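Local coordinates for protein transcription factor GAMBIF1 (Anopheles gambiae, PDB 1BVO) that binds DNA through its Rel-homology specificity domain, the domain this chain represents, and probably activates transcription by RNA polymerase II as a Dorsal homologue, at residues Tyr48-Glu62 / Ile138-Glu152. Numbering follows the deposited sequence.
Sequences YRGRAVVVVSCVTKE and IDLNAVRLCFQVFLE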
loop_
_atom_site.group_PDB
_atom_site.type_symbol
_atom_site.label_atom_id
_atom_site.label_comp_id
_atom_site.label_asym_id
_atom_site.label_seq_id
_atom_site.Cartn_x
_atom_site.Cartn_y
_atom_site.Cartn_z
ATOM N N TYR C 48 -24.014 -4.313 41.181
ATOM C CA TYR C 48 -22.921 -3.705 41.928
ATOM C C TYR C 48 -22.805 -2.192 41.761
ATOM O O TYR C 48 -23.134 -1.632 40.708
ATOM C CB TYR C 48 -21.597 -4.399 41.545
ATOM C CG TYR C 48 -20.303 -3.734 41.996
ATOM C CD1 TYR C 48 -19.744 -2.688 41.258
ATOM C CD2 TYR C 48 -19.587 -4.209 43.096
ATOM C CE1 TYR C 48 -18.508 -2.146 41.593
ATOM C CE2 TYR C 48 -18.344 -3.668 43.443
ATOM C CZ TYR C 48 -17.811 -2.641 42.682
ATOM O OH TYR C 48 -16.581 -2.112 42.989
ATOM N N ARG C 49 -22.419 -1.539 42.859
ATOM C CA ARG C 49 -22.190 -0.104 42.861
ATOM C C ARG C 49 -20.863 0.137 43.551
ATOM O O ARG C 49 -20.657 -0.288 44.694
ATOM C CB ARG C 49 -23.293 0.658 43.588
ATOM C CG ARG C 49 -23.080 2.179 43.516
ATOM C CD ARG C 49 -24.252 2.958 44.047
ATOM N NE ARG C 49 -25.420 2.835 43.181
ATOM C CZ ARG C 49 -26.668 2.681 43.614
ATOM N NH1 ARG C 49 -26.930 2.628 44.916
ATOM N NH2 ARG C 49 -27.662 2.603 42.734
ATOM N N GLY C 50 -19.966 0.804 42.841
ATOM C CA GLY C 50 -18.657 1.089 43.369
ATOM C C GLY C 50 -17.763 1.413 42.205
ATOM O O GLY C 50 -18.233 1.686 41.108
ATOM N N ARG C 51 -16.466 1.420 42.460
ATOM C CA ARG C 51 -15.461 1.701 41.447
ATOM C C ARG C 51 -15.452 0.560 40.449
ATOM O O ARG C 51 -15.571 -0.609 40.851
ATOM C CB ARG C 51 -14.061 1.729 42.064
ATOM C CG ARG C 51 -13.882 2.625 43.253
ATOM C CD ARG C 51 -13.762 4.071 42.886
ATOM N NE ARG C 51 -12.637 4.404 42.003
ATOM C CZ ARG C 51 -11.343 4.289 42.301
ATOM N NH1 ARG C 51 -10.958 3.798 43.474
ATOM N NH2 ARG C 51 -10.440 4.805 41.460
ATOM N N ALA C 52 -15.254 0.882 39.174
ATOM C CA ALA C 52 -15.176 -0.140 38.145
ATOM C C ALA C 52 -14.777 0.446 36.818
ATOM O O ALA C 52 -15.379 1.393 36.326
ATOM C CB ALA C 52 -16.493 -0.888 38.013
ATOM N N VAL C 53 -13.731 -0.130 36.252
ATOM C CA VAL C 53 -13.238 0.330 34.979
ATOM C C VAL C 53 -13.718 -0.609 33.890
ATOM O O VAL C 53 -14.274 -1.684 34.173
ATOM C CB VAL C 53 -11.709 0.417 35.006
ATOM C CG1 VAL C 53 -11.286 1.430 36.053
ATOM C CG2 VAL C 53 -11.112 -0.948 35.331
ATOM N N VAL C 54 -13.572 -0.186 32.646
ATOM C CA VAL C 54 -13.984 -1.003 31.531
ATOM C C VAL C 54 -12.939 -0.917 30.440
ATOM O O VAL C 54 -12.362 0.135 30.176
ATOM C CB VAL C 54 -15.353 -0.565 30.983
ATOM C CG1 VAL C 54 -15.231 0.728 30.184
ATOM C CG2 VAL C 54 -15.967 -1.666 30.130
ATOM N N VAL C 55 -12.638 -2.075 29.879
ATOM C CA VAL C 55 -11.685 -2.197 28.795
ATOM C C VAL C 55 -12.470 -2.593 27.569
ATOM O O VAL C 55 -13.211 -3.588 27.569
ATOM C CB VAL C 55 -10.664 -3.308 29.058
ATOM C CG1 VAL C 55 -9.755 -3.492 27.843
ATOM C CG2 VAL C 55 -9.846 -2.979 30.286
ATOM N N VAL C 56 -12.323 -1.813 26.518
ATOM C CA VAL C 56 -13.010 -2.088 25.287
ATOM C C VAL C 56 -11.941 -2.372 24.245
ATOM O O VAL C 56 -10.897 -1.713 24.218
ATOM C CB VAL C 56 -13.860 -0.891 24.836
ATOM C CG1 VAL C 56 -14.694 -1.271 23.622
ATOM C CG2 VAL C 56 -14.738 -0.418 25.972
ATOM N N SER C 57 -12.156 -3.429 23.472
ATOM C CA SER C 57 -11.237 -3.788 22.401
ATOM C C SER C 57 -12.031 -4.545 21.351
ATOM O O SER C 57 -13.168 -4.954 21.597
ATOM C CB SER C 57 -10.055 -4.626 22.903
ATOM O OG SER C 57 -10.442 -5.925 23.304
ATOM N N CYS C 58 -11.456 -4.656 20.166
ATOM C CA CYS C 58 -12.081 -5.344 19.057
ATOM C C CYS C 58 -11.823 -6.837 19.096
ATOM O O CYS C 58 -10.673 -7.279 19.226
ATOM C CB CYS C 58 -11.523 -4.828 17.742
ATOM S SG CYS C 58 -12.053 -3.193 17.273
ATOM N N VAL C 59 -12.880 -7.617 18.959
ATOM C CA VAL C 59 -12.740 -9.051 18.918
ATOM C C VAL C 59 -13.397 -9.406 17.586
ATOM O O VAL C 59 -14.012 -8.548 16.940
ATOM C CB VAL C 59 -13.439 -9.720 20.094
ATOM C CG1 VAL C 59 -12.920 -9.152 21.395
ATOM C CG2 VAL C 59 -14.936 -9.561 19.978
ATOM N N THR C 60 -13.234 -10.643 17.152
ATOM C CA THR C 60 -13.810 -11.098 15.884
ATOM C C THR C 60 -15.349 -11.254 15.953
ATOM O O THR C 60 -15.889 -11.503 17.036
ATOM C CB THR C 60 -13.181 -12.450 15.508
ATOM O OG1 THR C 60 -13.350 -13.366 16.599
ATOM C CG2 THR C 60 -11.680 -12.286 15.245
ATOM N N LYS C 61 -16.049 -11.094 14.822
ATOM C CA LYS C 61 -17.515 -11.285 14.783
ATOM C C LYS C 61 -17.718 -12.750 15.111
ATOM O O LYS C 61 -18.735 -13.195 15.653
ATOM C CB LYS C 61 -18.071 -11.066 13.362
ATOM C CG LYS C 61 -17.123 -11.488 12.221
ATOM C CD LYS C 61 -17.830 -12.281 11.116
ATOM C CE LYS C 61 -17.477 -11.739 9.745
ATOM N NZ LYS C 61 -16.810 -12.704 8.827
ATOM N N GLU C 62 -16.711 -13.449 14.624
ATOM C CA GLU C 62 -16.457 -14.863 14.630
ATOM C C GLU C 62 -16.491 -15.602 15.993
ATOM O O GLU C 62 -16.005 -15.097 16.997
ATOM C CB GLU C 62 -15.097 -15.041 13.872
ATOM C CG GLU C 62 -14.966 -14.064 12.610
ATOM C CD GLU C 62 -13.574 -13.899 11.963
ATOM O OE1 GLU C 62 -12.608 -14.550 12.365
ATOM O OE2 GLU C 62 -13.456 -13.092 11.026
ATOM N N ILE C 138 -8.905 -13.882 9.140
ATOM C CA ILE C 138 -9.572 -12.808 9.860
ATOM C C ILE C 138 -10.288 -11.851 8.928
ATOM O O ILE C 138 -9.651 -11.243 8.056
ATOM C CB ILE C 138 -8.554 -12.019 10.678
ATOM C CG1 ILE C 138 -7.726 -12.988 11.512
ATOM C CG2 ILE C 138 -9.251 -10.986 11.555
ATOM C CD1 ILE C 138 -6.520 -12.364 12.141
ATOM N N ASP C 139 -11.587 -11.672 9.129
ATOM C CA ASP C 139 -12.340 -10.760 8.293
ATOM C C ASP C 139 -12.084 -9.308 8.708
ATOM O O ASP C 139 -12.565 -8.833 9.749
ATOM C CB ASP C 139 -13.818 -11.073 8.377
ATOM C CG ASP C 139 -14.669 -10.137 7.514
ATOM O OD1 ASP C 139 -14.102 -9.305 6.755
ATOM O OD2 ASP C 139 -15.906 -10.239 7.586
ATOM N N LEU C 140 -11.355 -8.579 7.867
ATOM C CA LEU C 140 -11.031 -7.189 8.157
ATOM C C LEU C 140 -12.142 -6.184 7.851
ATOM O O LEU C 140 -11.882 -4.976 7.768
ATOM C CB LEU C 140 -9.749 -6.782 7.439
ATOM C CG LEU C 140 -8.538 -7.623 7.838
ATOM C CD1 LEU C 140 -7.307 -7.092 7.158
ATOM C CD2 LEU C 140 -8.367 -7.615 9.350
ATOM N N ASN C 141 -13.377 -6.658 7.754
ATOM C CA ASN C 141 -14.500 -5.774 7.482
ATOM C C ASN C 141 -15.588 -5.833 8.516
ATOM O O ASN C 141 -16.655 -5.240 8.353
ATOM C CB ASN C 141 -15.095 -6.073 6.127
ATOM C CG ASN C 141 -14.554 -5.165 5.074
ATOM O OD1 ASN C 141 -13.364 -5.250 4.717
ATOM N ND2 ASN C 141 -15.405 -4.244 4.588
ATOM N N ALA C 142 -15.316 -6.553 9.590
ATOM C CA ALA C 142 -16.289 -6.680 10.648
ATOM C C ALA C 142 -15.551 -6.908 11.948
ATOM O O ALA C 142 -14.463 -7.489 11.981
ATOM C CB ALA C 142 -17.230 -7.826 10.363
ATOM N N VAL C 143 -16.159 -6.407 13.012
ATOM C CA VAL C 143 -15.597 -6.523 14.337
ATOM C C VAL C 143 -16.748 -6.447 15.295
ATOM O O VAL C 143 -17.893 -6.262 14.906
ATOM C CB VAL C 143 -14.742 -5.285 14.708
ATOM C CG1 VAL C 143 -13.451 -5.248 13.921
ATOM C CG2 VAL C 143 -15.556 -4.016 14.452
ATOM N N ARG C 144 -16.433 -6.605 16.559
ATOM C CA ARG C 144 -17.412 -6.441 17.611
ATOM C C ARG C 144 -16.585 -5.776 18.709
ATOM O O ARG C 144 -15.354 -5.927 18.770
ATOM C CB ARG C 144 -17.941 -7.762 18.133
ATOM C CG ARG C 144 -18.644 -8.665 17.161
ATOM C CD ARG C 144 -19.077 -9.889 17.963
ATOM N NE ARG C 144 -19.591 -11.004 17.187
ATOM C CZ ARG C 144 -20.875 -11.311 17.095
ATOM N NH1 ARG C 144 -21.783 -10.584 17.731
ATOM N NH2 ARG C 144 -21.246 -12.369 16.386
ATOM N N LEU C 145 -17.243 -4.947 19.499
ATOM C CA LEU C 145 -16.582 -4.262 20.590
ATOM C C LEU C 145 -16.672 -5.213 21.765
ATOM O O LEU C 145 -17.722 -5.832 22.002
ATOM C CB LEU C 145 -17.324 -2.966 20.921
ATOM C CG LEU C 145 -17.361 -1.956 19.777
ATOM C CD1 LEU C 145 -18.261 -0.790 20.131
ATOM C CD2 LEU C 145 -15.954 -1.494 19.473
ATOM N N CYS C 146 -15.575 -5.362 22.485
ATOM C CA CYS C 146 -15.584 -6.235 23.643
ATOM C C CYS C 146 -15.479 -5.378 24.898
ATOM O O CYS C 146 -14.598 -4.508 24.997
ATOM C CB CYS C 146 -14.433 -7.218 23.609
ATOM S SG CYS C 146 -14.636 -8.539 24.832
ATOM N N PHE C 147 -16.403 -5.580 25.832
ATOM C CA PHE C 147 -16.389 -4.805 27.056
ATOM C C PHE C 147 -16.000 -5.674 28.237
ATOM O O PHE C 147 -16.795 -6.473 28.714
ATOM C CB PHE C 147 -17.757 -4.171 27.315
ATOM C CG PHE C 147 -18.239 -3.274 26.197
ATOM C CD1 PHE C 147 -17.896 -1.934 26.168
ATOM C CD2 PHE C 147 -19.033 -3.778 25.179
ATOM C CE1 PHE C 147 -18.334 -1.106 25.132
ATOM C CE2 PHE C 147 -19.475 -2.969 24.145
ATOM C CZ PHE C 147 -19.126 -1.624 24.121
ATOM N N GLN C 148 -14.756 -5.566 28.674
ATOM C CA GLN C 148 -14.341 -6.334 29.839
ATOM C C GLN C 148 -14.431 -5.398 31.017
ATOM O O GLN C 148 -13.696 -4.397 31.074
ATOM C CB GLN C 148 -12.911 -6.794 29.744
ATOM C CG GLN C 148 -12.667 -7.924 28.830
ATOM C CD GLN C 148 -11.216 -8.083 28.658
ATOM O OE1 GLN C 148 -10.565 -7.249 28.005
ATOM N NE2 GLN C 148 -10.651 -9.075 29.338
ATOM N N VAL C 149 -15.317 -5.702 31.958
ATOM C CA VAL C 149 -15.473 -4.852 33.122
ATOM C C VAL C 149 -14.734 -5.444 34.315
ATOM O O VAL C 149 -14.700 -6.669 34.492
ATOM C CB VAL C 149 -16.969 -4.605 33.443
ATOM C CG1 VAL C 149 -17.154 -4.207 34.898
ATOM C CG2 VAL C 149 -17.510 -3.502 32.547
ATOM N N PHE C 150 -14.092 -4.572 35.093
ATOM C CA PHE C 150 -13.361 -4.987 36.283
ATOM C C PHE C 150 -13.807 -4.164 37.490
ATOM O O PHE C 150 -13.779 -2.922 37.468
ATOM C CB PHE C 150 -11.851 -4.786 36.114
ATOM C CG PHE C 150 -11.228 -5.575 35.000
ATOM C CD1 PHE C 150 -10.902 -6.924 35.164
ATOM C CD2 PHE C 150 -10.915 -4.959 33.792
ATOM C CE1 PHE C 150 -10.258 -7.639 34.146
ATOM C CE2 PHE C 150 -10.278 -5.665 32.764
ATOM C CZ PHE C 150 -9.950 -7.008 32.945
ATOM N N LEU C 151 -14.252 -4.860 38.526
ATOM C CA LEU C 151 -14.673 -4.236 39.767
ATOM C C LEU C 151 -13.469 -3.960 40.635
ATOM O O LEU C 151 -12.458 -4.657 40.524
ATOM C CB LEU C 151 -15.598 -5.180 40.503
ATOM C CG LEU C 151 -16.732 -5.575 39.578
ATOM C CD1 LEU C 151 -17.824 -6.187 40.401
ATOM C CD2 LEU C 151 -17.247 -4.337 38.849
ATOM N N GLU C 152 -13.553 -2.926 41.472
ATOM C CA GLU C 152 -12.451 -2.610 42.384
ATOM C C GLU C 152 -12.394 -3.860 43.272
ATOM O O GLU C 152 -13.431 -4.478 43.529
ATOM C CB GLU C 152 -12.754 -1.352 43.223
ATOM C CG GLU C 152 -11.529 -0.784 43.964
ATOM C CD GLU C 152 -11.839 0.346 44.952
ATOM O OE1 GLU C 152 -12.994 0.485 45.402
ATOM O OE2 GLU C 152 -10.911 1.099 45.320
HETATM O O HOH W 1 -15.639 0.421 45.106
HETATM O O HOH W 2 -12.148 -5.994 25.703
#
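Val-53 and Phe-150, Val-55 and Gln-148, Ser-57 and Cys-146, and Val-59 and Arg-144 are the hydrogen-bonded pairs that zip strand 52-59 antiparallel to strand 142-152; Phe-150 N to Val-53 O spans 3.0 Å. Between them, on the face carrying Val-54, Val-56, Phe-147 and Val-149, Val-56 CG2 packs 3.5 Å from Phe-147 CD1, and that ring goes on to meet Phe-97. On the other face Val-55 CG2 touches the edge of the Phe-150 ring, 3.7 Å from CE2. Ahead of the strand, Tyr-48 turns its ring face to Leu-151, whose CD1 sits 3.8 Å from the centroid in a CH-pi contact. Tyr-48 OH then reaches Arg-51 O, which also accepts from Glu-152 N. Arg-51 pairs chiefly with Glu-87 through NE; its NH1 makes a longer salt bridge, 3.3 Å, to Glu-152 OE2, guanidinium and carboxylate planes 76° apart, and OE2 also accepts from Gly-157 N. At the far end Arg-144 grips Lys-61 O side-on, NH2 at 2.7 Å and NE at 2.8 Å, with the oxygen in the guanidinium plane. Lys-61 NZ bridges to Asp-139 OD2, and Glu-62 OE2 takes Asp-139 N on its syn lone pair. Mostly apolar packing thus joins two inner strands of the Rel homology domain's antiparallel sheet, while charged groups clasp both ends.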